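Local atomic coordinates of nicotinamide riboside transporter PnuC (Neisseria mucosa ATCC 25996, PDB entry 4QTN), a protein that probably carries the vitamin B3 form nicotinamide riboside across the bacterial inner membrane, working as a homotrimeric helical membrane transporter. Residues R9-G14 and T115-E119; T49-C53 and F67-S71; F56-G60 and N227-L231; V72-A76 and E87-L92. All coordinates share one frame. Numbering follows the deposited sequence.

From the N terminus, helix 4-12 and the turn after it meet the probably cytoplasmic loop 115-119 in contact 1, which closes a loop of 100 intervening residues. Contacts 2 and 4 are nested inside it, in series: 49-53 with 67-71 pairs helix 41-59 with helix 64-80, and 72-76 with 87-92 pairs helix 64-80 with helix 85-107, so that two successive hairpins share one helix. Contact 3 reaches furthest, from the end of helix 41-59 to helix 208-234; its segments alternate with those of contacts 1 and 2, and it encloses contact 4. K59 joins contact 3 to G14 of contact 1, while contacts 3 and 4, on opposite sides of the chain's centre, both touch nicotinamide riboside.

Contact 1: R9-G14 and T115-E119; sequences RELFGG and TAETE. With BOG (octyl beta-D-glucopyranoside), chain J.
An octyl glucoside detergent molecule bridges the two segments: its O2 donates to F12 O (2.5 Å) and its O3 to E117 OE1 (2.7 Å; E117 chi1 m, chi2 t), the same carboxylate oxygen that weakly accepts G14 N at 3.0 Å. Helix 4-12 runs out at F12. G13 leaves helical angles (phi/psi -88/128), and G14 turns back with positive phi (70/32). The closest backbone pair is G13 with E117, CA to CA 4.9 Å; a CB on G13 would clash with E117 O. The second segment is an irregular loop, probably on the cytoplasmic side, with A116 also at positive phi (58/38), folded against the C-terminal end of this short helix. R9, chi1 m and chi2 t, extends over it: NH2 donates to A116 O (2.8 Å), one guanidinium face lies over E117 C, and NH1 makes a long salt bridge to E119 OE2 (3.7 Å). K61 collects the carbonyls of E10 and G13 and the T118 hydroxyl, while the E10 carboxylate accepts S63 N.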
loop_
_atom_site.group_PDB
_atom_site.type_symbol
_atom_site.label_atom_id
_atom_site.label_comp_id
_atom_site.label_asym_id
_atom_site.label_seq_id
_atom_site.Cartn_x
_atom_site.Cartn_y
_atom_site.Cartn_z
ATOM N N ARG C 9 18.910 11.518 25.646
ATOM C CA ARG C 9 17.443 11.461 25.738
ATOM C C ARG C 9 16.756 11.479 24.371
ATOM O O ARG C 9 15.940 10.590 24.044
ATOM C CB ARG C 9 16.932 12.640 26.550
ATOM C CG ARG C 9 16.838 12.379 28.025
ATOM C CD ARG C 9 16.164 13.537 28.699
ATOM N NE ARG C 9 15.593 13.124 29.954
ATOM C CZ ARG C 9 14.291 13.122 30.224
ATOM N NH1 ARG C 9 13.401 13.551 29.325
ATOM N NH2 ARG C 9 13.879 12.716 31.412
ATOM N N GLU C 10 17.050 12.515 23.595
ATOM C CA GLU C 10 16.470 12.670 22.291
ATOM C C GLU C 10 16.639 11.423 21.416
ATOM O O GLU C 10 15.691 10.991 20.775
ATOM C CB GLU C 10 17.053 13.863 21.596
ATOM C CG GLU C 10 16.243 14.283 20.410
ATOM C CD GLU C 10 15.029 15.106 20.789
ATOM O OE1 GLU C 10 14.873 15.441 21.986
ATOM O OE2 GLU C 10 14.239 15.437 19.882
ATOM N N LEU C 11 17.841 10.845 21.412
ATOM C CA LEU C 11 18.170 9.754 20.489
ATOM C C LEU C 11 17.660 8.405 20.942
ATOM O O LEU C 11 17.372 7.543 20.119
ATOM C CB LEU C 11 19.680 9.654 20.275
ATOM C CG LEU C 11 20.452 10.707 19.480
ATOM C CD1 LEU C 11 21.805 10.114 19.147
ATOM C CD2 LEU C 11 19.725 11.129 18.206
ATOM N N PHE C 12 17.606 8.192 22.242
ATOM C CA PHE C 12 17.367 6.853 22.756
ATOM C C PHE C 12 16.139 6.778 23.661
ATOM O O PHE C 12 15.723 5.687 24.063
ATOM C CB PHE C 12 18.623 6.310 23.468
ATOM C CG PHE C 12 19.838 6.195 22.561
ATOM C CD1 PHE C 12 20.000 5.095 21.721
ATOM C CD2 PHE C 12 20.808 7.197 22.540
ATOM C CE1 PHE C 12 21.102 4.999 20.882
ATOM C CE2 PHE C 12 21.901 7.109 21.693
ATOM C CZ PHE C 12 22.049 6.008 20.869
ATOM N N GLY C 13 15.529 7.935 23.926
ATOM C CA GLY C 13 14.483 8.045 24.936
ATOM C C GLY C 13 13.098 7.770 24.406
ATOM O O GLY C 13 12.675 8.352 23.411
ATOM N N GLY C 14 12.392 6.869 25.074
ATOM C CA GLY C 14 10.948 6.765 24.927
ATOM C C GLY C 14 10.476 6.243 23.588
ATOM O O GLY C 14 9.413 6.637 23.116
ATOM N N THR C 115 6.320 8.368 29.636
ATOM C CA THR C 115 7.544 7.844 30.275
ATOM C C THR C 115 8.371 8.983 30.869
ATOM O O THR C 115 9.113 8.798 31.846
ATOM C CB THR C 115 8.432 7.080 29.260
ATOM O OG1 THR C 115 8.529 7.831 28.033
ATOM C CG2 THR C 115 7.858 5.681 28.969
ATOM N N ALA C 116 8.244 10.158 30.266
ATOM C CA ALA C 116 9.101 11.293 30.580
ATOM C C ALA C 116 10.583 10.975 30.352
ATOM O O ALA C 116 11.412 11.389 31.116
ATOM C CB ALA C 116 8.856 11.778 32.014
ATOM N N GLU C 117 10.892 10.224 29.295
ATOM C CA GLU C 117 12.292 9.936 28.931
ATOM C C GLU C 117 12.741 10.824 27.770
ATOM O O GLU C 117 13.893 10.739 27.313
ATOM C CB GLU C 117 12.464 8.476 28.518
ATOM C CG GLU C 117 12.233 7.448 29.600
ATOM C CD GLU C 117 12.427 6.024 29.087
ATOM O OE1 GLU C 117 12.373 5.816 27.847
ATOM O OE2 GLU C 117 12.631 5.110 29.919
ATOM N N THR C 118 11.807 11.630 27.265
ATOM C CA THR C 118 12.068 12.553 26.164
ATOM C C THR C 118 11.009 13.681 26.162
ATOM O O THR C 118 10.170 13.757 27.059
ATOM C CB THR C 118 12.107 11.816 24.800
ATOM O OG1 THR C 118 12.764 12.635 23.824
ATOM C CG2 THR C 118 10.672 11.436 24.311
ATOM N N GLU C 119 11.075 14.560 25.176
ATOM C CA GLU C 119 10.113 15.624 25.063
ATOM C C GLU C 119 9.418 15.530 23.716
ATOM O O GLU C 119 10.080 15.373 22.701
ATOM C CB GLU C 119 10.801 16.976 25.244
ATOM C CG GLU C 119 11.453 17.161 26.627
ATOM C CD GLU C 119 12.986 17.337 26.573
ATOM O OE1 GLU C 119 13.460 18.257 25.858
ATOM O OE2 GLU C 119 13.713 16.581 27.281
HETATM C C1 BOG J . 15.068 1.748 24.142
HETATM O O1 BOG J . 15.095 1.504 22.779
HETATM C C2 BOG J . 13.864 2.617 24.478
HETATM O O2 BOG J . 13.946 3.932 23.810
HETATM C C3 BOG J . 13.773 2.847 25.945
HETATM O O3 BOG J . 12.614 3.702 26.201
HETATM C C4 BOG J . 13.655 1.574 26.721
HETATM O O4 BOG J . 13.799 1.853 28.126
HETATM C C5 BOG J . 14.658 0.472 26.308
HETATM O O5 BOG J . 15.020 0.427 24.853
HETATM C C6 BOG J . 14.048 -0.837 26.666
HETATM O O6 BOG J . 15.060 -1.813 26.893
HETATM C "C1'" BOG J . 16.066 2.285 22.036
HETATM C "C2'" BOG J . 15.608 2.323 20.542
HETATM C "C3'" BOG J . 16.634 3.036 19.697
HETATM C "C4'" BOG J . 16.220 2.889 18.200
HETATM C "C5'" BOG J . 17.211 3.666 17.280
HETATM C "C6'" BOG J . 17.146 5.182 17.596
HETATM C "C7'" BOG J . 18.574 5.769 17.727
HETATM C "C8'" BOG J . 19.026 6.444 16.385
#

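Contact 2: T49-C53 and F67-S71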
loop_
_atom_site.group_PDB
_atom_site.type_symbol
_atom_site.label_atom_id
_atom_site.label_comp_id
_atom_site.label_asym_id
_atom_site.label_seq_id
_atom_site.Cartn_x
_atom_site.Cartn_y
_atom_site.Cartn_z
ATOM N N THR C 49 20.045 9.765 7.023
ATOM C CA THR C 49 19.547 11.053 7.515
ATOM C C THR C 49 18.388 11.397 6.632
ATOM O O THR C 49 18.578 11.738 5.489
ATOM C CB THR C 49 20.610 12.190 7.419
ATOM O OG1 THR C 49 20.919 12.463 6.047
ATOM C CG2 THR C 49 21.890 11.813 8.153
ATOM N N GLY C 50 17.183 11.244 7.132
ATOM C CA GLY C 50 16.024 11.436 6.303
ATOM C C GLY C 50 15.001 10.435 6.669
ATOM O O GLY C 50 13.844 10.772 6.878
ATOM N N ILE C 51 15.429 9.188 6.781
ATOM C CA ILE C 51 14.623 8.184 7.461
ATOM C C ILE C 51 14.541 8.550 8.932
ATOM O O ILE C 51 13.455 8.596 9.502
ATOM C CB ILE C 51 15.178 6.760 7.270
ATOM C CG1 ILE C 51 14.717 6.203 5.927
ATOM C CG2 ILE C 51 14.688 5.847 8.373
ATOM C CD1 ILE C 51 15.620 5.126 5.363
ATOM N N LEU C 52 15.684 8.901 9.522
ATOM C CA LEU C 52 15.693 9.454 10.862
ATOM C C LEU C 52 14.886 10.760 10.979
ATOM O O LEU C 52 14.146 10.937 11.951
ATOM C CB LEU C 52 17.119 9.618 11.400
ATOM C CG LEU C 52 17.655 8.317 12.010
ATOM C CD1 LEU C 52 18.676 7.677 11.092
ATOM C CD2 LEU C 52 18.230 8.525 13.402
ATOM N N CYS C 53 14.990 11.652 9.982
ATOM C CA CYS C 53 14.224 12.899 10.042
ATOM C C CYS C 53 12.745 12.610 10.241
ATOM O O CYS C 53 12.172 12.984 11.259
ATOM C CB CYS C 53 14.432 13.769 8.817
ATOM S SG CYS C 53 13.491 15.331 8.881
ATOM N N PHE C 67 18.767 16.554 11.626
ATOM C CA PHE C 67 18.765 15.522 10.583
ATOM C C PHE C 67 18.191 16.040 9.277
ATOM O O PHE C 67 18.792 15.867 8.222
ATOM C CB PHE C 67 17.985 14.283 11.036
ATOM C CG PHE C 67 18.650 13.524 12.140
ATOM C CD1 PHE C 67 19.755 12.719 11.885
ATOM C CD2 PHE C 67 18.182 13.621 13.443
ATOM C CE1 PHE C 67 20.377 12.025 12.909
ATOM C CE2 PHE C 67 18.800 12.930 14.477
ATOM C CZ PHE C 67 19.900 12.132 14.209
ATOM N N GLY C 68 17.031 16.679 9.355
ATOM C CA GLY C 68 16.364 17.205 8.171
ATOM C C GLY C 68 17.267 18.115 7.373
ATOM O O GLY C 68 17.334 18.018 6.136
ATOM N N LEU C 69 17.988 18.983 8.087
ATOM C CA LEU C 69 18.884 19.957 7.465
ATOM C C LEU C 69 19.902 19.288 6.546
ATOM O O LEU C 69 20.056 19.696 5.395
ATOM C CB LEU C 69 19.592 20.811 8.538
ATOM C CG LEU C 69 20.295 22.117 8.117
ATOM C CD1 LEU C 69 21.723 21.856 7.649
ATOM C CD2 LEU C 69 19.496 22.852 7.053
ATOM N N ILE C 70 20.588 18.262 7.062
ATOM C CA ILE C 70 21.522 17.450 6.261
ATOM C C ILE C 70 20.784 16.811 5.101
ATOM O O ILE C 70 21.137 17.012 3.924
ATOM C CB ILE C 70 22.155 16.315 7.100
ATOM C CG1 ILE C 70 23.093 16.889 8.161
ATOM C CG2 ILE C 70 22.898 15.340 6.203
ATOM C CD1 ILE C 70 23.348 15.946 9.322
ATOM N N SER C 71 19.740 16.064 5.447
ATOM C CA SER C 71 19.064 15.200 4.524
ATOM C C SER C 71 18.566 15.930 3.295
ATOM O O SER C 71 18.877 15.522 2.169
ATOM C CB SER C 71 17.915 14.492 5.208
ATOM O OG SER C 71 17.102 13.845 4.243
#
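T49 opens the segment where helix 41-59 is kinked. Its backbone leaves helical angles (psi 104), and its CA lies 5.1 Å from that of S71. The T49 hydroxyl is bonded to V45 O in its own helix, with T49 OG1 3.5 Å from I70 CG2, and the methyl CG2 sits at the edge of the F67 ring. At G50 phi is 142°, a value that calls for glycine; a CB here would also clash with S71 OG, which lies 3.3 Å from G50 CA. S71 OG bonds weakly to A46 O and lies 2.9 Å from T49 O, a weak and unsettled bond. G50 O accepts the hydroxyl of Y217, a nicotinamide riboside-binding residue. L52 turns toward the partner helix and lays its CB over the F67 ring, 4.2 Å from the centroid, as a CH-pi contact, with L52 CD2 4.1 Å from F67 CZ. C53 closes the segment: its SG is 3.5 Å from G68 CA, where the absence of a side chain gives the sulphur room, and C53 also lines the substrate pocket. The two transmembrane helices form a hairpin, crossing at -144° with their axes 8.1 Å apart. Apolar packing around F67, beside glycines that admit S71 and C53, implies a contact held by shape together with weak polar links at the kink.

Contact 3: F56-G60 and N227-L231. With NNR (Nicotinamide riboside), chain I.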
loop_
_atom_site.group_PDB
_atom_site.type_symbol
_atom_site.label_atom_id
_atom_site.label_comp_id
_atom_site.label_asym_id
_atom_site.label_seq_id
_atom_site.Cartn_x
_atom_site.Cartn_y
_atom_site.Cartn_z
ATOM N N PHE C 56 11.475 10.752 13.384
ATOM C CA PHE C 56 11.481 11.700 14.513
ATOM C C PHE C 56 10.306 12.702 14.495
ATOM O O PHE C 56 9.759 13.033 15.559
ATOM C CB PHE C 56 12.813 12.449 14.582
ATOM C CG PHE C 56 13.917 11.657 15.194
ATOM C CD1 PHE C 56 14.226 10.398 14.726
ATOM C CD2 PHE C 56 14.656 12.172 16.240
ATOM C CE1 PHE C 56 15.258 9.659 15.291
ATOM C CE2 PHE C 56 15.685 11.442 16.814
ATOM C CZ PHE C 56 15.986 10.183 16.336
ATOM N N VAL C 57 9.932 13.196 13.302
ATOM C CA VAL C 57 8.695 14.001 13.158
ATOM C C VAL C 57 7.463 13.194 13.620
ATOM O O VAL C 57 6.635 13.685 14.395
ATOM C CB VAL C 57 8.490 14.525 11.709
ATOM C CG1 VAL C 57 7.073 15.036 11.512
ATOM C CG2 VAL C 57 9.479 15.622 11.401
ATOM N N GLY C 58 7.383 11.942 13.183
ATOM C CA GLY C 58 6.282 11.072 13.566
ATOM C C GLY C 58 6.195 10.941 15.060
ATOM O O GLY C 58 5.106 10.927 15.626
ATOM N N LYS C 59 7.361 10.857 15.702
ATOM C CA LYS C 59 7.465 10.805 17.165
ATOM C C LYS C 59 7.186 12.169 17.811
ATOM O O LYS C 59 6.800 12.254 18.985
ATOM C CB LYS C 59 8.854 10.311 17.571
ATOM C CG LYS C 59 8.918 8.838 17.908
ATOM C CD LYS C 59 8.086 8.548 19.125
ATOM C CE LYS C 59 8.849 7.725 20.132
ATOM N NZ LYS C 59 7.908 7.240 21.182
ATOM N N GLY C 60 7.388 13.227 17.035
ATOM C CA GLY C 60 7.217 14.576 17.524
ATOM C C GLY C 60 8.443 15.060 18.260
ATOM O O GLY C 60 8.353 15.980 19.053
ATOM N N ASN C 227 0.306 8.081 15.280
ATOM C CA ASN C 227 0.970 8.562 16.497
ATOM C C ASN C 227 0.649 9.977 16.838
ATOM O O ASN C 227 0.443 10.304 18.012
ATOM C CB ASN C 227 2.474 8.445 16.380
ATOM C CG ASN C 227 3.168 8.552 17.729
ATOM O OD1 ASN C 227 3.007 7.675 18.600
ATOM N ND2 ASN C 227 3.950 9.622 17.915
ATOM N N TRP C 228 0.689 10.845 15.828
ATOM C CA TRP C 228 0.232 12.227 15.987
ATOM C C TRP C 228 -1.223 12.350 16.455
ATOM O O TRP C 228 -1.553 13.271 17.194
ATOM C CB TRP C 228 0.484 13.047 14.724
ATOM C CG TRP C 228 1.775 13.685 14.765
ATOM C CD1 TRP C 228 2.975 13.069 14.870
ATOM C CD2 TRP C 228 2.038 15.088 14.764
ATOM N NE1 TRP C 228 3.989 13.997 14.926
ATOM C CE2 TRP C 228 3.440 15.248 14.860
ATOM C CE3 TRP C 228 1.235 16.227 14.670
ATOM C CZ2 TRP C 228 4.054 16.504 14.869
ATOM C CZ3 TRP C 228 1.850 17.483 14.690
ATOM C CH2 TRP C 228 3.241 17.606 14.789
ATOM N N THR C 229 -2.084 11.410 16.075
ATOM C CA THR C 229 -3.388 11.356 16.713
ATOM C C THR C 229 -3.277 11.132 18.225
ATOM O O THR C 229 -3.829 11.909 19.012
ATOM C CB THR C 229 -4.324 10.337 16.071
ATOM O OG1 THR C 229 -4.646 10.781 14.764
ATOM C CG2 THR C 229 -5.606 10.243 16.855
ATOM N N LYS C 230 -2.553 10.087 18.628
ATOM C CA LYS C 230 -2.325 9.821 20.056
ATOM C C LYS C 230 -1.793 11.087 20.756
ATOM O O LYS C 230 -2.134 11.365 21.911
ATOM C CB LYS C 230 -1.373 8.619 20.259
ATOM C CG LYS C 230 -2.020 7.256 19.958
ATOM C CD LYS C 230 -1.027 6.245 19.337
ATOM C CE LYS C 230 -0.367 5.331 20.375
ATOM N NZ LYS C 230 -0.943 3.950 20.406
ATOM N N LEU C 231 -1.027 11.870 20.014
ATOM C CA LEU C 231 -0.350 13.042 20.525
ATOM C C LEU C 231 -1.348 14.180 20.712
ATOM O O LEU C 231 -1.353 14.862 21.737
ATOM C CB LEU C 231 0.697 13.457 19.505
ATOM C CG LEU C 231 2.155 13.821 19.763
ATOM C CD1 LEU C 231 2.787 13.073 20.922
ATOM C CD2 LEU C 231 2.896 13.536 18.469
HETATM O O2R NNR I . 11.024 17.846 7.986
HETATM C C2R NNR I . 10.817 16.925 6.778
HETATM C C3R NNR I . 11.856 17.239 5.696
HETATM O O3R NNR I . 12.226 18.542 5.794
HETATM C C4R NNR I . 11.137 17.027 4.381
HETATM C C5R NNR I . 11.361 15.569 3.799
HETATM O O5R NNR I . 10.357 15.322 2.758
HETATM O O4R NNR I . 9.876 17.230 4.639
HETATM C C1R NNR I . 9.654 17.105 6.226
HETATM N N1 NNR I . 8.729 15.992 6.515
HETATM C C2 NNR I . 8.439 15.022 5.544
HETATM C C6 NNR I . 8.143 15.895 7.756
HETATM C C5 NNR I . 7.267 14.818 8.037
HETATM C C4 NNR I . 6.975 13.880 7.071
HETATM C C3 NNR I . 7.558 13.958 5.842
HETATM C C7 NNR I . 7.244 12.880 4.819
HETATM O O7 NNR I . 7.358 13.097 3.649
HETATM N N7 NNR I . 6.819 11.582 5.267
#
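Helix 41-59 ends here in a Schellman motif: G60, at phi/psi 83/20, is the C-prime residue, with a weak bond from G60 N back to V57 O and K61 N turned to F56 O. Segment 227-231 is continuous helix, and the nearest backbone pair, G58 with N227, is 6.6 Å apart CA to CA, so side chains must span the gap. Two of them reach for carbonyls of the ending helix. W228 NE1 donates to that same V57 O at 2.7 Å, and N227 ND2 donates to G58 O at 2.9 Å. Both acceptors lie near the plane of the W228 indole, at its edge. These bonds tie the probably cytoplasmic end of one transmembrane helix to the last one, helix 208-234, across 166 intervening residues, directly behind the substrate pocket: V57 CG1 is 3.5 Å from C5 of the nicotinamide ring. W182 of helix 181-198, another pocket residue, meets the W228 indole edge-to-face. L231 CD2 lies 4.1 Å from K59 O, and a CB on G60 would be tight against it. K59 points its CA-to-CB bond away, and its NZ is hydrogen-bonded to G14 O and salt-bridged to E19.

Contact 4: V72-A76 and E87-L92. With NNR (Nicotinamide riboside), chain I.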
loop_
_atom_site.group_PDB
_atom_site.type_symbol
_atom_site.label_atom_id
_atom_site.label_comp_id
_atom_site.label_asym_id
_atom_site.label_seq_id
_atom_site.Cartn_x
_atom_site.Cartn_y
_atom_site.Cartn_z
ATOM N N VAL C 72 17.773 16.995 3.501
ATOM C CA VAL C 72 17.155 17.724 2.366
ATOM C C VAL C 72 18.188 18.378 1.437
ATOM O O VAL C 72 17.940 18.536 0.237
ATOM C CB VAL C 72 16.081 18.775 2.803
ATOM C CG1 VAL C 72 14.824 18.086 3.314
ATOM C CG2 VAL C 72 16.636 19.771 3.823
ATOM N N SER C 73 19.348 18.740 1.997
ATOM C CA SER C 73 20.403 19.412 1.233
ATOM C C SER C 73 20.987 18.429 0.254
ATOM O O SER C 73 20.839 18.579 -0.967
ATOM C CB SER C 73 21.495 19.927 2.171
ATOM O OG SER C 73 20.951 20.774 3.163
ATOM N N LEU C 74 21.618 17.395 0.797
ATOM C CA LEU C 74 22.077 16.284 0.004
ATOM C C LEU C 74 21.036 15.883 -1.051
ATOM O O LEU C 74 21.305 15.959 -2.259
ATOM C CB LEU C 74 22.435 15.100 0.908
ATOM C CG LEU C 74 23.559 15.360 1.928
ATOM C CD1 LEU C 74 23.874 14.104 2.726
ATOM C CD2 LEU C 74 24.813 15.894 1.251
ATOM N N TYR C 75 19.843 15.493 -0.594
ATOM C CA TYR C 75 18.781 15.050 -1.503
ATOM C C TYR C 75 18.568 16.066 -2.610
ATOM O O TYR C 75 18.357 15.696 -3.768
ATOM C CB TYR C 75 17.473 14.790 -0.743
ATOM C CG TYR C 75 16.261 14.469 -1.620
ATOM C CD1 TYR C 75 15.955 13.156 -1.976
ATOM C CD2 TYR C 75 15.400 15.475 -2.045
ATOM C CE1 TYR C 75 14.841 12.865 -2.762
ATOM C CE2 TYR C 75 14.293 15.193 -2.834
ATOM C CZ TYR C 75 14.018 13.892 -3.184
ATOM O OH TYR C 75 12.928 13.624 -3.961
ATOM N N ALA C 76 18.659 17.349 -2.265
ATOM C CA ALA C 76 18.456 18.405 -3.257
ATOM C C ALA C 76 19.473 18.280 -4.383
ATOM O O ALA C 76 19.131 18.385 -5.563
ATOM C CB ALA C 76 18.531 19.781 -2.607
ATOM N N GLU C 87 11.919 18.297 -7.404
ATOM C CA GLU C 87 12.397 17.971 -6.064
ATOM C C GLU C 87 13.582 18.827 -5.652
ATOM O O GLU C 87 13.781 19.077 -4.476
ATOM C CB GLU C 87 12.732 16.479 -5.943
ATOM C CG GLU C 87 11.566 15.557 -6.298
ATOM C CD GLU C 87 10.462 15.558 -5.246
ATOM O OE1 GLU C 87 10.747 15.170 -4.096
ATOM O OE2 GLU C 87 9.303 15.930 -5.573
HETATM N N MSE C 88 14.332 19.326 -6.627
HETATM C CA MSE C 88 15.588 20.022 -6.333
HETATM C C MSE C 88 15.389 21.451 -5.852
HETATM O O MSE C 88 16.069 21.891 -4.919
HETATM C CB MSE C 88 16.568 19.903 -7.507
HETATM C CG MSE C 88 16.334 20.933 -8.607
HETATM SE SE MSE C 88 18.059 21.739 -9.106
HETATM C CE MSE C 88 18.528 22.576 -7.375
HETATM N N MSE C 89 14.459 22.179 -6.477
HETATM C CA MSE C 89 14.171 23.563 -6.074
HETATM C C MSE C 89 13.391 23.568 -4.785
HETATM O O MSE C 89 13.540 24.477 -3.960
HETATM C CB MSE C 89 13.433 24.341 -7.172
HETATM C CG MSE C 89 12.241 23.577 -7.744
HETATM SE SE MSE C 89 11.245 24.710 -9.022
HETATM C CE MSE C 89 11.856 23.886 -10.711
ATOM N N LEU C 90 12.574 22.528 -4.588
ATOM C CA LEU C 90 11.741 22.394 -3.383
ATOM C C LEU C 90 12.586 22.245 -2.115
ATOM O O LEU C 90 12.420 23.014 -1.168
ATOM C CB LEU C 90 10.780 21.207 -3.518
ATOM C CG LEU C 90 9.474 21.156 -2.706
ATOM C CD1 LEU C 90 9.083 19.708 -2.465
ATOM C CD2 LEU C 90 9.553 21.903 -1.384
ATOM N N ASN C 91 13.487 21.257 -2.103
ATOM C CA ASN C 91 14.342 21.008 -0.941
ATOM C C ASN C 91 15.289 22.161 -0.637
ATOM O O ASN C 91 15.400 22.588 0.517
ATOM C CB ASN C 91 15.123 19.703 -1.092
ATOM C CG ASN C 91 14.246 18.474 -0.915
ATOM O OD1 ASN C 91 14.313 17.779 0.105
ATOM N ND2 ASN C 91 13.420 18.196 -1.913
ATOM N N LEU C 92 15.944 22.691 -1.674
ATOM C CA LEU C 92 16.944 23.760 -1.486
ATOM C C LEU C 92 16.346 25.113 -1.016
ATOM O O LEU C 92 16.791 25.674 -0.012
ATOM C CB LEU C 92 17.799 23.945 -2.746
ATOM C CG LEU C 92 19.111 24.712 -2.550
ATOM C CD1 LEU C 92 20.052 23.937 -1.647
ATOM C CD2 LEU C 92 19.773 25.010 -3.885
HETATM O O2R NNR I . 11.024 17.846 7.986
HETATM C C2R NNR I . 10.817 16.925 6.778
HETATM C C3R NNR I . 11.856 17.239 5.696
HETATM O O3R NNR I . 12.226 18.542 5.794
HETATM C C4R NNR I . 11.137 17.027 4.381
HETATM C C5R NNR I . 11.361 15.569 3.799
HETATM O O5R NNR I . 10.357 15.322 2.758
HETATM O O4R NNR I . 9.876 17.230 4.639
HETATM C C1R NNR I . 9.654 17.105 6.226
HETATM N N1 NNR I . 8.729 15.992 6.515
HETATM C C2 NNR I . 8.439 15.022 5.544
HETATM C C6 NNR I . 8.143 15.895 7.756
HETATM C C5 NNR I . 7.267 14.818 8.037
HETATM C C4 NNR I . 6.975 13.880 7.071
HETATM C C3 NNR I . 7.558 13.958 5.842
HETATM C C7 NNR I . 7.244 12.880 4.819
HETATM O O7 NNR I . 7.358 13.097 3.649
HETATM N N7 NNR I . 6.819 11.582 5.267
#
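Y75, with chi1 t and chi2 near 90°, swings its ring across to helix 85-107, and its hydroxyl OH donates to E87 OE1 at 2.7 Å. E87 meets it with chi1 and chi2 both m, folding a carboxyl group back into the buried interface; its OE2 also has a weak bond with T163, and Y75 OH accepts from W196 NE1, so the carboxyl group sits in a polar cluster reaching helix 181-198. N91, chi1 m, points toward the partner helix but bends its amide back along its own: N91 ND2 donates to E87 O at 2.7 Å, one turn earlier, while lying 3.3 Å from Y75 CE2 at the edge of the tyrosine ring. N91 OD1 comes within 3.3 Å of V72 CG1. A76 is small enough to let the helices close up: its CA is 4.5 Å from that of M88, a selenomethionine, and its CB touches N91 CB at 3.7 Å and L92 CB at 4.2 Å. V72, chi1 m, places CG1 3.6 Å from the ribose oxygen O3R of the bound nicotinamide riboside. The helices run nearly antiparallel, crossing at -155° with axes 8.3 Å apart, the second widening to a pi-type turn at 90-92. This is a tight transmembrane helical hairpin, joined by a short connection, in which V72, on the side away from that connection, forms part of the wall of the substrate pocket.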